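Local coordinates for protein sniffer CG10964-PA (Drosophila melanogaster, PDB 1SNY) that probably reduces carbonyl compounds with NADPH, as a carbonyl reductase of the short-chain dehydrogenase/reductase family, at residues 33-36 with 37-41. Numbering follows the deposited sequence.
Sequences LGLG and LVKAL. With NAP (NADP nicotinamide-adenine-dinucleotide phosphate), chain B.
Lys39 brings the CE end of its aliphatic chain against the side chain of Leu35 one helical turn earlier, the two running obliquely to each other with CE of Lys39 3.9 Å from CG of Leu35. With CG of Leu35 anti to its own backbone N (chi1 178°) and Lys39 extended beyond CG, the isobutyl group meets the CE methylene, while NZ reaches past it to a salt bridge with Glu63; Leu67 of helix 62-70 touches both side chains. Four successive backbone bonds, each from N of residue i+4 to O of residue i, hold the helix here. The straightest runs from Lys39 N to Leu35 O (3.2 Å, 174° at the hydrogen), while the shortest joins Leu37 N to Leu33 O at 2.8 Å. CG of Leu37 and CG2 of Val38 each lie 3.1 Å from the carbonyl oxygens of Leu33 and Gly34 respectively, beside the backbone bonds those oxygens accept. Leu37 packs on helix 235-248, whereas Val38 touches Leu51 and Thr53 of strand 50-55. At the N-terminal end, Leu33 N donates a hydrogen bond to O2N of the NADP pyrophosphate (3.1 Å), and CD1 of Leu33 lies 3.4 Å from the ribose oxygen O4D. A helix that follows the first strand of a beta-alpha-beta unit and points its N-terminus at the pyrophosphate, where its dipole would favour the negative charge, is characteristic of the dinucleotide-binding Rossmann fold.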
loop_
_atom_site.group_PDB
_atom_site.type_symbol
_atom_site.label_atom_id
_atom_site.label_comp_id
_atom_site.label_asym_id
_atom_site.label_seq_id
_atom_site.Cartn_x
_atom_site.Cartn_y
_atom_site.Cartn_z
ATOM N N LEU A 33 -16.969 -9.671 11.464
ATOM C CA LEU A 33 -17.231 -8.303 11.901
ATOM C C LEU A 33 -18.389 -7.601 11.188
ATOM O O LEU A 33 -19.101 -6.794 11.796
ATOM C CB LEU A 33 -15.947 -7.469 11.771
ATOM C CG LEU A 33 -14.698 -8.052 12.454
ATOM C CD1 LEU A 33 -13.520 -7.103 12.281
ATOM C CD2 LEU A 33 -14.974 -8.286 13.934
ATOM N N GLY A 34 -18.580 -7.902 9.908
ATOM C CA GLY A 34 -19.662 -7.275 9.169
ATOM C C GLY A 34 -20.987 -7.590 9.830
ATOM O O GLY A 34 -21.793 -6.701 10.112
ATOM N N LEU A 35 -21.204 -8.874 10.087
ATOM C CA LEU A 35 -22.427 -9.339 10.726
ATOM C C LEU A 35 -22.500 -8.830 12.163
ATOM O O LEU A 35 -23.573 -8.482 12.658
ATOM C CB LEU A 35 -22.457 -10.867 10.728
ATOM C CG LEU A 35 -23.651 -11.551 11.394
ATOM C CD1 LEU A 35 -24.927 -11.243 10.618
ATOM C CD2 LEU A 35 -23.401 -13.049 11.445
ATOM N N GLY A 36 -21.348 -8.797 12.828
ATOM C CA GLY A 36 -21.300 -8.339 14.202
ATOM C C GLY A 36 -21.707 -6.886 14.309
ATOM O O GLY A 36 -22.401 -6.494 15.252
ATOM N N LEU A 37 -21.273 -6.086 13.337
ATOM C CA LEU A 37 -21.594 -4.666 13.316
ATOM C C LEU A 37 -23.083 -4.472 13.097
ATOM O O LEU A 37 -23.701 -3.621 13.729
ATOM C CB LEU A 37 -20.812 -3.951 12.210
ATOM C CG LEU A 37 -19.302 -3.781 12.392
ATOM C CD1 LEU A 37 -18.715 -3.156 11.135
ATOM C CD2 LEU A 37 -19.019 -2.901 13.602
ATOM N N VAL A 38 -23.657 -5.255 12.186
ATOM C CA VAL A 38 -25.088 -5.162 11.908
ATOM C C VAL A 38 -25.865 -5.320 13.212
ATOM O O VAL A 38 -26.669 -4.462 13.574
ATOM C CB VAL A 38 -25.551 -6.265 10.928
ATOM C CG1 VAL A 38 -27.050 -6.173 10.708
ATOM C CG2 VAL A 38 -24.820 -6.129 9.612
ATOM N N LYS A 39 -25.607 -6.412 13.924
ATOM C CA LYS A 39 -26.296 -6.677 15.180
ATOM C C LYS A 39 -26.081 -5.568 16.202
ATOM O O LYS A 39 -27.019 -5.150 16.874
ATOM C CB LYS A 39 -25.838 -8.015 15.765
ATOM C CG LYS A 39 -26.116 -9.212 14.871
ATOM C CD LYS A 39 -25.612 -10.496 15.509
ATOM C CE LYS A 39 -25.832 -11.692 14.597
ATOM N NZ LYS A 39 -25.243 -12.935 15.172
ATOM N N ALA A 40 -24.848 -5.092 16.320
ATOM C CA ALA A 40 -24.546 -4.032 17.274
ATOM C C ALA A 40 -25.273 -2.741 16.905
ATOM O O ALA A 40 -25.654 -1.967 17.780
ATOM C CB ALA A 40 -23.046 -3.785 17.329
ATOM N N LEU A 41 -25.453 -2.510 15.608
ATOM C CA LEU A 41 -26.137 -1.310 15.143
ATOM C C LEU A 41 -27.597 -1.364 15.566
ATOM O O LEU A 41 -28.182 -0.352 15.964
ATOM C CB LEU A 41 -26.035 -1.196 13.620
ATOM C CG LEU A 41 -24.662 -0.775 13.085
ATOM C CD1 LEU A 41 -24.602 -0.995 11.588
ATOM C CD2 LEU A 41 -24.406 0.685 13.433
HETATM P PA NAP B . -14.006 -12.663 7.404
HETATM O O1A NAP B . -13.224 -13.419 6.508
HETATM O O2A NAP B . -14.837 -13.225 8.538
HETATM O O5B NAP B . -15.025 -11.743 6.583
HETATM C C5B NAP B . -14.570 -11.072 5.379
HETATM C C4B NAP B . -15.918 -10.528 4.810
HETATM O O4B NAP B . -15.574 -9.786 3.549
HETATM C C3B NAP B . -16.925 -11.618 4.325
HETATM O O3B NAP B . -18.242 -11.114 4.594
HETATM C C2B NAP B . -16.597 -11.747 2.852
HETATM O O2B NAP B . -17.600 -12.321 2.024
HETATM C C1B NAP B . -16.300 -10.284 2.452
HETATM N N9A NAP B . -15.571 -10.276 1.194
HETATM C C8A NAP B . -14.323 -10.746 0.838
HETATM N N7A NAP B . -14.018 -10.557 -0.440
HETATM C C5A NAP B . -15.144 -9.924 -0.945
HETATM C C6A NAP B . -15.422 -9.474 -2.248
HETATM N N6A NAP B . -14.619 -9.566 -3.338
HETATM N N1A NAP B . -16.670 -8.857 -2.455
HETATM C C2A NAP B . -17.590 -8.703 -1.404
HETATM N N3A NAP B . -17.341 -9.143 -0.112
HETATM C C4A NAP B . -16.105 -9.746 0.067
HETATM O O3 NAP B . -13.084 -11.582 8.095
HETATM P PN NAP B . -13.340 -10.490 9.201
HETATM O O1N NAP B . -12.526 -10.769 10.396
HETATM O O2N NAP B . -14.814 -10.425 9.396
HETATM O O5D NAP B . -12.750 -9.188 8.518
HETATM C C5D NAP B . -13.530 -7.943 8.511
HETATM C C4D NAP B . -12.581 -6.796 8.214
HETATM O O4D NAP B . -11.757 -6.530 9.379
HETATM C C3D NAP B . -11.569 -7.031 7.047
HETATM O O3D NAP B . -11.423 -5.835 6.245
HETATM C C2D NAP B . -10.300 -7.433 7.783
HETATM O O2D NAP B . -9.125 -7.246 7.025
HETATM C C1D NAP B . -10.345 -6.566 8.984
HETATM N N1N NAP B . -9.657 -7.050 10.201
HETATM C C2N NAP B . -9.980 -8.250 10.912
HETATM C C3N NAP B . -9.218 -8.552 12.051
HETATM C C7N NAP B . -9.522 -9.825 12.853
HETATM O O7N NAP B . -8.826 -10.028 13.830
HETATM N N7N NAP B . -10.479 -10.639 12.495
HETATM C C4N NAP B . -8.131 -7.675 12.503
HETATM C C5N NAP B . -7.860 -6.501 11.758
HETATM C C6N NAP B . -8.614 -6.173 10.601
HETATM P P2B NAP B . -17.685 -13.929 1.700
HETATM O O1X NAP B . -18.348 -14.563 2.926
HETATM O O2X NAP B . -18.548 -13.927 0.482
HETATM O O3X NAP B . -16.262 -14.431 1.507
#